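Local coordinates for inositol monophosphatase family protein (Staphylococcus aureus, PDB 5I3S) that probably hydrolyses inositol monophosphate or related phosphate monoesters, with the sugar phosphatase fold of the FIG superfamily, at residues R17-M22 / Y116-D121; D36-V41 / N90-Q95. All coordinates share one frame; numbering follows the deposited sequence.

Contact 1 and contact 2 are neighbours on one side of the chain, with centres about 11 Å apart. Contact 1 sets helix 2-24 against the hairpin turn after strand 109-117 of the larger sheet. Contact 2 sets the start of helix 37-56 against helix 88-94. Both segments of contact 2 fall between the two segments of contact 1 in sequence. The two also touch directly. Leu21 CB lies 3.7 Å from Val41 CG2, and Met119 CG packs on Gln95 O. Helices 2-24 and 37-56, consecutive in the chain, are therefore joined to each other as well as to the hairpin and helix 88-94. Helix 88-94 also carries bonds to the second subunit.

Contact 1. Residues R17-M22 / Y116-D121; sequences RIKQLM and YDVMAD
Lys19 of helix 2-24 lies alongside Val118 and Met119, in the turn of the beta hairpin between strands 109-117 and 122-127. Its CB points toward the turn. CG is anti to the carbonyl carbon (chi1 -48°) and meets Val118 CG1 at 3.9 Å. CD goes on to Met119, 3.7 Å from Met119 SD, and also touches Met119 CE. The lysine points the other way from both side chains as it passes them. Its chain is bent at chi2, chi3 and chi4. The last of these (-41°) sets NZ near a water, with 3.2 Å between Lys19 NZ and the water oxygen. This water accepts from the lysine. It donates to Tyr116 OH at 2.9 Å and to Val118 O at 3.1 Å. No direct hydrogen bond joins the two segments, so the water is their polar link.

The hairpin side of this link is braced from within. Tyr116 OH donates to Asp121 OD1 at 2.7 Å, and the hydroxyl lies off the carboxylate plane by 49°. Val118 CA sits over the centre of one face of the Tyr116 ring. Val118 O also takes the N-H of Asp121, which closes the turn.

Met22 supplies the second apolar contact. It and Met119 meet tip to tip, with Met22 CE 3.9 Å from Met119 SD. Ile18 CG2 adds a looser touch on Val118 CG1, at 4.4 Å.

Phe98 and Ile100 continue this apolar layer, since Ile18 and Val118 each touch both. Ile100 belongs to strand 99-106, next to strand 109-117 in the sheet. Elsewhere on helix 2-24, Leu21 packs on Ala44, and the helix thus joins the sheet's hairpin to helix 37-56.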
ATOM      1  N   ARG A  17     -21.032  -4.508  12.396  1.00 26.62           N
ATOM      2  CA  ARG A  17     -21.709  -5.610  11.707  1.00 27.63           C
ATOM      3  C   ARG A  17     -20.884  -6.287  10.629  1.00 26.22           C
ATOM      4  O   ARG A  17     -21.070  -7.487  10.422  1.00 24.60           O
ATOM      5  CB  ARG A  17     -23.037  -5.156  11.139  1.00 29.08           C
ATOM      6  CG  ARG A  17     -23.987  -4.771  12.250  1.00 31.55           C
ATOM      7  CD  ARG A  17     -25.150  -3.960  11.718  1.00 35.32           C
ATOM      8  NE  ARG A  17     -26.104  -4.778  10.958  1.00 36.48           N
ATOM      9  CZ  ARG A  17     -27.383  -5.008  11.293  1.00 36.88           C
ATOM     10  NH1 ARG A  17     -27.935  -4.504  12.400  1.00 38.11           N
ATOM     11  NH2 ARG A  17     -28.125  -5.764  10.503  1.00 35.67           N
ATOM     12  N   ILE A  18     -19.995  -5.544   9.952  1.00 24.75           N
ATOM     13  CA  ILE A  18     -19.025  -6.180   9.045  1.00 28.44           C
ATOM     14  C   ILE A  18     -18.088  -7.155   9.793  1.00 26.62           C
ATOM     15  O   ILE A  18     -17.949  -8.292   9.372  1.00 22.06           O
ATOM     16  CB  ILE A  18     -18.182  -5.172   8.198  1.00 27.99           C
ATOM     17  CG1 ILE A  18     -19.068  -4.542   7.140  1.00 29.38           C
ATOM     18  CG2 ILE A  18     -17.001  -5.861   7.517  1.00 28.49           C
ATOM     19  CD1 ILE A  18     -18.362  -3.609   6.181  1.00 31.11           C
ATOM     20  N   LYS A  19     -17.501  -6.723  10.909  1.00 28.20           N
ATOM     21  CA  LYS A  19     -16.622  -7.630  11.715  1.00 29.69           C
ATOM     22  C   LYS A  19     -17.377  -8.865  12.274  1.00 29.21           C
ATOM     23  O   LYS A  19     -16.839  -9.961  12.305  1.00 27.30           O
ATOM     24  CB  LYS A  19     -15.879  -6.882  12.844  1.00 30.30           C
ATOM     25  CG  LYS A  19     -15.212  -5.589  12.381  1.00 34.27           C
ATOM     26  CD  LYS A  19     -13.829  -5.313  12.965  1.00 36.92           C
ATOM     27  CE  LYS A  19     -13.802  -5.150  14.480  1.00 39.80           C
ATOM     28  NZ  LYS A  19     -14.931  -4.362  15.046  1.00 40.54           N
ATOM     29  N   GLN A  20     -18.621  -8.682  12.692  1.00 31.94           N
ATOM     30  CA  GLN A  20     -19.465  -9.804  13.113  1.00 36.93           C
ATOM     31  C   GLN A  20     -19.688 -10.835  12.007  1.00 37.03           C
ATOM     32  O   GLN A  20     -19.610 -12.042  12.278  1.00 37.40           O
ATOM     33  CB  GLN A  20     -20.828  -9.319  13.623  1.00 37.18           C
ATOM     34  CG  GLN A  20     -20.772  -8.854  15.056  1.00 37.57           C
ATOM     35  CD  GLN A  20     -21.998  -8.064  15.479  1.00 42.57           C
ATOM     36  OE1 GLN A  20     -23.024  -8.017  14.789  1.00 45.28           O
ATOM     37  NE2 GLN A  20     -21.889  -7.429  16.621  1.00 44.26           N
ATOM     38  N   LEU A  21     -19.969 -10.363  10.788  1.00 33.32           N
ATOM     39  CA  LEU A  21     -20.129 -11.270   9.665  1.00 33.49           C
ATOM     40  C   LEU A  21     -18.828 -12.012   9.334  1.00 38.00           C
ATOM     41  O   LEU A  21     -18.856 -13.231   9.079  1.00 41.38           O
ATOM     42  CB  LEU A  21     -20.773 -10.584   8.447  1.00 30.26           C
ATOM     43  CG  LEU A  21     -22.278 -10.287   8.665  1.00 29.33           C
ATOM     44  CD1 LEU A  21     -22.834  -9.277   7.676  1.00 30.41           C
ATOM     45  CD2 LEU A  21     -23.147 -11.538   8.624  1.00 29.19           C
ATOM     46  N   MET A  22     -17.696 -11.304   9.380  1.00 38.10           N
ATOM     47  CA  MET A  22     -16.412 -11.936   9.142  1.00 37.48           C
ATOM     48  C   MET A  22     -16.115 -13.002  10.204  1.00 42.71           C
ATOM     49  O   MET A  22     -15.693 -14.107   9.856  1.00 44.63           O
ATOM     50  CB  MET A  22     -15.283 -10.912   9.091  1.00 33.42           C
ATOM     51  CG  MET A  22     -15.335  -9.990   7.873  1.00 31.30           C
ATOM     52  SD  MET A  22     -14.357  -8.499   8.122  1.00 27.01           S
ATOM     53  CE  MET A  22     -12.678  -9.167   7.983  1.00 26.98           C
ATOM     54  N   TYR A 116     -14.520   4.993   6.583  1.00 19.76           N
ATOM     55  CA  TYR A 116     -14.320   4.257   7.829  1.00 21.17           C
ATOM     56  C   TYR A 116     -13.457   3.081   7.564  1.00 21.18           C
ATOM     57  O   TYR A 116     -13.882   2.180   6.848  1.00 23.12           O
ATOM     58  CB  TYR A 116     -15.650   3.794   8.441  1.00 22.25           C
ATOM     59  CG  TYR A 116     -15.540   3.113   9.807  1.00 22.82           C
ATOM     60  CD1 TYR A 116     -14.573   3.508  10.747  1.00 25.78           C
ATOM     61  CD2 TYR A 116     -16.434   2.113  10.192  1.00 22.69           C
ATOM     62  CE1 TYR A 116     -14.486   2.898  12.006  1.00 23.75           C
ATOM     63  CE2 TYR A 116     -16.339   1.515  11.439  1.00 22.90           C
ATOM     64  CZ  TYR A 116     -15.354   1.914  12.339  1.00 22.28           C
ATOM     65  OH  TYR A 116     -15.236   1.320  13.559  1.00 19.42           O
ATOM     66  N   ASP A 117     -12.233   3.107   8.087  1.00 20.61           N
ATOM     67  CA  ASP A 117     -11.288   2.002   7.906  1.00 21.78           C
ATOM     68  C   ASP A 117     -11.704   0.994   8.978  1.00 22.44           C
ATOM     69  O   ASP A 117     -11.341   1.110  10.134  1.00 24.52           O
ATOM     70  CB  ASP A 117      -9.810   2.463   8.046  1.00 20.31           C
ATOM     71  CG  ASP A 117      -8.799   1.339   7.853  1.00 20.85           C
ATOM     72  OD1 ASP A 117      -9.150   0.136   8.071  1.00 22.86           O
ATOM     73  OD2 ASP A 117      -7.637   1.646   7.504  1.00 20.07           O
ATOM     74  N   VAL A 118     -12.523   0.055   8.569  1.00 22.19           N
ATOM     75  CA  VAL A 118     -13.217  -0.816   9.486  1.00 23.41           C
ATOM     76  C   VAL A 118     -12.237  -1.610  10.376  1.00 25.70           C
ATOM     77  O   VAL A 118     -12.448  -1.669  11.580  1.00 24.34           O
ATOM     78  CB  VAL A 118     -14.130  -1.812   8.733  1.00 22.48           C
ATOM     79  CG1 VAL A 118     -14.711  -2.836   9.690  1.00 22.36           C
ATOM     80  CG2 VAL A 118     -15.240  -1.057   8.002  1.00 22.62           C
ATOM     81  N   MET A 119     -11.182  -2.188   9.788  1.00 23.96           N
ATOM     82  CA  MET A 119     -10.316  -3.048  10.540  1.00 25.22           C
ATOM     83  C   MET A 119      -9.327  -2.324  11.433  1.00 24.55           C
ATOM     84  O   MET A 119      -8.840  -2.928  12.386  1.00 25.07           O
ATOM     85  CB  MET A 119      -9.644  -4.112   9.671  1.00 23.38           C
ATOM     86  CG  MET A 119     -10.617  -5.049   8.965  1.00 24.52           C
ATOM     87  SD  MET A 119     -12.011  -5.819   9.833  1.00 25.84           S
ATOM     88  CE  MET A 119     -11.035  -6.966  10.805  1.00 26.65           C
ATOM     89  N   ALA A 120      -9.046  -1.050  11.196  1.00 24.10           N
ATOM     90  CA  ALA A 120      -8.261  -0.271  12.173  1.00 23.05           C
ATOM     91  C   ALA A 120      -9.122   0.521  13.150  1.00 23.46           C
ATOM     92  O   ALA A 120      -8.609   1.164  14.052  1.00 28.82           O
ATOM     93  CB  ALA A 120      -7.347   0.660  11.450  1.00 23.73           C
ATOM     94  N   ASP A 121     -10.422   0.496  12.984  1.00 22.80           N
ATOM     95  CA  ASP A 121     -11.329   1.409  13.713  1.00 25.44           C
ATOM     96  C   ASP A 121     -10.921   2.894  13.597  1.00 23.51           C
ATOM     97  O   ASP A 121     -10.735   3.600  14.623  1.00 22.79           O
ATOM     98  CB  ASP A 121     -11.491   0.957  15.208  1.00 26.55           C
ATOM     99  CG  ASP A 121     -12.666   1.665  15.944  1.00 30.18           C
ATOM    100  OD1 ASP A 121     -13.552   2.354  15.329  1.00 27.85           O
ATOM    101  OD2 ASP A 121     -12.706   1.522  17.190  1.00 36.09           O
TER
HETATM  102  O   HOH W   1     -14.817  -1.529  13.501  1.00 31.65           O

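Contact 2. Residues D36-V41 / N90-Q95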
ATOM      1  N   ASP A  36     -17.377 -15.498  -2.123  1.00 53.00           N
ATOM      2  CA  ASP A  36     -18.843 -15.414  -1.785  1.00 50.98           C
ATOM      3  C   ASP A  36     -19.189 -14.630  -0.483  1.00 47.43           C
ATOM      4  O   ASP A  36     -20.283 -14.069  -0.368  1.00 44.28           O
ATOM      5  CB  ASP A  36     -19.478 -16.826  -1.684  1.00 55.13           C
ATOM      6  CG  ASP A  36     -19.918 -17.403  -3.037  1.00 55.02           C
ATOM      7  OD1 ASP A  36     -20.634 -18.421  -3.016  1.00 53.63           O
ATOM      8  OD2 ASP A  36     -19.584 -16.854  -4.109  1.00 55.71           O
ATOM      9  N   LEU A  37     -18.275 -14.604   0.493  1.00 41.42           N
ATOM     10  CA  LEU A  37     -18.474 -13.810   1.709  1.00 38.59           C
ATOM     11  C   LEU A  37     -18.585 -12.293   1.440  1.00 38.49           C
ATOM     12  O   LEU A  37     -19.425 -11.597   2.048  1.00 40.74           O
ATOM     13  CB  LEU A  37     -17.349 -14.078   2.708  1.00 36.80           C
ATOM     14  CG  LEU A  37     -17.409 -13.312   4.032  1.00 36.10           C
ATOM     15  CD1 LEU A  37     -18.645 -13.652   4.899  1.00 36.96           C
ATOM     16  CD2 LEU A  37     -16.115 -13.588   4.779  1.00 35.51           C
ATOM     17  N   VAL A  38     -17.775 -11.797   0.509  1.00 35.03           N
ATOM     18  CA  VAL A  38     -17.731 -10.363   0.216  1.00 34.50           C
ATOM     19  C   VAL A  38     -19.004  -9.830  -0.444  1.00 36.13           C
ATOM     20  O   VAL A  38     -19.497  -8.765  -0.042  1.00 36.76           O
ATOM     21  CB  VAL A  38     -16.446  -9.968  -0.563  1.00 33.33           C
ATOM     22  CG1 VAL A  38     -16.441 -10.489  -2.016  1.00 33.11           C
ATOM     23  CG2 VAL A  38     -16.239  -8.460  -0.504  1.00 33.73           C
ATOM     24  N   THR A  39     -19.536 -10.562  -1.432  1.00 39.62           N
ATOM     25  CA  THR A  39     -20.864 -10.296  -1.988  1.00 41.19           C
ATOM     26  C   THR A  39     -21.897 -10.267  -0.872  1.00 41.56           C
ATOM     27  O   THR A  39     -22.666  -9.314  -0.782  1.00 42.30           O
ATOM     28  CB  THR A  39     -21.308 -11.364  -3.002  1.00 42.67           C
ATOM     29  OG1 THR A  39     -20.182 -11.763  -3.778  1.00 45.98           O
ATOM     30  CG2 THR A  39     -22.394 -10.812  -3.934  1.00 43.46           C
ATOM     31  N   ASN A  40     -21.872 -11.281   0.002  1.00 41.47           N
ATOM     32  CA  ASN A  40     -22.863 -11.378   1.076  1.00 41.24           C
ATOM     33  C   ASN A  40     -22.753 -10.232   2.081  1.00 35.78           C
ATOM     34  O   ASN A  40     -23.779  -9.605   2.397  1.00 31.49           O
ATOM     35  CB  ASN A  40     -22.838 -12.753   1.768  1.00 45.34           C
ATOM     36  CG  ASN A  40     -23.670 -13.809   1.024  1.00 50.16           C
ATOM     37  OD1 ASN A  40     -23.918 -13.705  -0.186  1.00 45.14           O
ATOM     38  ND2 ASN A  40     -24.098 -14.844   1.758  1.00 54.61           N
ATOM     39  N   VAL A  41     -21.529  -9.951   2.551  1.00 31.86           N
ATOM     40  CA  VAL A  41     -21.285  -8.784   3.458  1.00 30.35           C
ATOM     41  C   VAL A  41     -21.596  -7.434   2.797  1.00 29.80           C
ATOM     42  O   VAL A  41     -22.123  -6.529   3.464  1.00 33.01           O
ATOM     43  CB  VAL A  41     -19.864  -8.794   4.075  1.00 30.57           C
ATOM     44  CG1 VAL A  41     -19.575  -7.532   4.902  1.00 31.81           C
ATOM     45  CG2 VAL A  41     -19.718  -9.986   4.979  1.00 29.95           C
ATOM     46  N   ASN A  90      -9.078  -6.147  -1.418  1.00 21.60           N
ATOM     47  CA  ASN A  90      -8.395  -6.087  -0.103  1.00 21.29           C
ATOM     48  C   ASN A  90      -9.166  -6.946   0.944  1.00 21.62           C
ATOM     49  O   ASN A  90      -8.594  -7.781   1.605  1.00 21.34           O
ATOM     50  CB  ASN A  90      -8.148  -4.626   0.364  1.00 20.40           C
ATOM     51  CG  ASN A  90      -7.054  -3.911  -0.458  1.00 19.13           C
ATOM     52  OD1 ASN A  90      -6.376  -4.511  -1.285  1.00 17.85           O
ATOM     53  ND2 ASN A  90      -6.891  -2.634  -0.223  1.00 19.08           N
ATOM     54  N   PHE A  91     -10.465  -6.735   1.057  1.00 22.29           N
ATOM     55  CA  PHE A  91     -11.294  -7.535   1.891  1.00 24.78           C
ATOM     56  C   PHE A  91     -11.132  -9.051   1.609  1.00 26.38           C
ATOM     57  O   PHE A  91     -10.909  -9.839   2.548  1.00 25.68           O
ATOM     58  CB  PHE A  91     -12.749  -7.091   1.738  1.00 26.72           C
ATOM     59  CG  PHE A  91     -13.725  -7.878   2.562  1.00 27.26           C
ATOM     60  CD1 PHE A  91     -14.350  -7.292   3.636  1.00 27.91           C
ATOM     61  CD2 PHE A  91     -14.034  -9.219   2.240  1.00 29.94           C
ATOM     62  CE1 PHE A  91     -15.277  -8.003   4.386  1.00 31.01           C
ATOM     63  CE2 PHE A  91     -14.959  -9.936   2.984  1.00 31.46           C
ATOM     64  CZ  PHE A  91     -15.588  -9.322   4.056  1.00 30.89           C
ATOM     65  N   VAL A  92     -11.253  -9.466   0.350  1.00 25.46           N
ATOM     66  CA  VAL A  92     -11.173 -10.900   0.054  1.00 24.73           C
ATOM     67  C   VAL A  92      -9.798 -11.456   0.405  1.00 26.39           C
ATOM     68  O   VAL A  92      -9.726 -12.466   1.106  1.00 29.88           O
ATOM     69  CB  VAL A  92     -11.537 -11.215  -1.415  1.00 24.79           C
ATOM     70  CG1 VAL A  92     -11.203 -12.665  -1.817  1.00 25.10           C
ATOM     71  CG2 VAL A  92     -13.018 -10.957  -1.622  1.00 24.34           C
ATOM     72  N   HIS A  93      -8.724 -10.790  -0.027  1.00 25.21           N
ATOM     73  CA  HIS A  93      -7.362 -11.327   0.153  1.00 26.86           C
ATOM     74  C   HIS A  93      -6.586 -11.035   1.430  1.00 25.58           C
ATOM     75  O   HIS A  93      -5.701 -11.821   1.799  1.00 26.00           O
ATOM     76  CB  HIS A  93      -6.480 -10.912  -1.024  1.00 27.48           C
ATOM     77  CG  HIS A  93      -6.815 -11.653  -2.268  1.00 29.00           C
ATOM     78  ND1 HIS A  93      -6.098 -12.749  -2.678  1.00 31.89           N
ATOM     79  CD2 HIS A  93      -7.839 -11.517  -3.137  1.00 29.77           C
ATOM     80  CE1 HIS A  93      -6.629 -13.219  -3.787  1.00 33.38           C
ATOM     81  NE2 HIS A  93      -7.697 -12.495  -4.080  1.00 32.36           N
ATOM     82  N   GLN A  94      -6.853  -9.885   2.039  1.00 23.55           N
ATOM     83  CA  GLN A  94      -6.089  -9.392   3.187  1.00 21.49           C
ATOM     84  C   GLN A  94      -6.907  -9.284   4.481  1.00 21.95           C
ATOM     85  O   GLN A  94      -6.317  -9.071   5.543  1.00 19.38           O
ATOM     86  CB  GLN A  94      -5.531  -8.004   2.830  1.00 20.21           C
ATOM     87  CG  GLN A  94      -4.842  -7.880   1.475  1.00 19.64           C
ATOM     88  CD  GLN A  94      -4.218  -6.495   1.273  1.00 20.65           C
ATOM     89  OE1 GLN A  94      -4.826  -5.466   1.637  1.00 23.13           O
ATOM     90  NE2 GLN A  94      -3.024  -6.448   0.687  1.00 19.98           N
ATOM     91  N   GLN A  95      -8.253  -9.341   4.381  1.00 22.71           N
ATOM     92  CA  GLN A  95      -9.163  -9.133   5.509  1.00 24.01           C
ATOM     93  C   GLN A  95      -8.948  -7.822   6.273  1.00 22.71           C
ATOM     94  O   GLN A  95      -9.116  -7.773   7.511  1.00 23.20           O
ATOM     95  CB  GLN A  95      -9.118 -10.320   6.518  1.00 26.70           C
ATOM     96  CG  GLN A  95      -9.470 -11.664   5.919  1.00 27.19           C
ATOM     97  CD  GLN A  95      -8.331 -12.222   5.039  1.00 30.43           C
ATOM     98  OE1 GLN A  95      -7.140 -12.162   5.405  1.00 29.55           O
ATOM     99  NE2 GLN A  95      -8.701 -12.775   3.865  1.00 31.17           N
TER
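Phe91 CB points toward helix 37-56, and CG is anti to the backbone N (chi1 179°). The ring meets Val38 across the contact. Val38 has CG2 anti to its own N and CG1 in the crowded position between N and the carbonyl carbon (chi1 70°). Its two methyls are thereby divided between two partners, CG2 for Phe91 and CG1 for Val92.

The contact is a helix pair of the sugar phosphatase fold. Segments 37-41 and 90-94 run closer to antiparallel than parallel, at 138°, with axes 10.3 Å apart. Helix 88-94 begins at the end of the Asp-Pro-Ile-Asp-Gly-Thr signature, which in relatives of this family contributes metal ligands.

The Phe91 ring carries most of the contact. Val38 and Phe91 lie side by side and point opposite ways, with Val38 CG2 3.6 Å from Phe91 CD2. Val38 CB lies 3.8 Å from Phe91 CD2. Leu37 CD2 reaches Phe91 CE2 at 4.2 Å, and Val41 CG2 comes to Phe91 CZ at 4.3 Å. Three residues of helix 37-56 therefore gather round one side chain, by apolar contact alone. Phe98, Met22 and Ile85 also touch Phe91, which is buried.

Asn90 ND2 bonds to the backbone oxygens of Asn97 and Tyr181. Asn90, His93 and Gln94 also bond to the second subunit, with His93 ND1 paired to Glu197 OE2 of that subunit.

The side chains of Val38 and Val92 are set roughly perpendicular to each other. Here the packing is tight: Val38 CG1 is only 3.5 Å from Val92 CG2, shorter than an ordinary methyl contact.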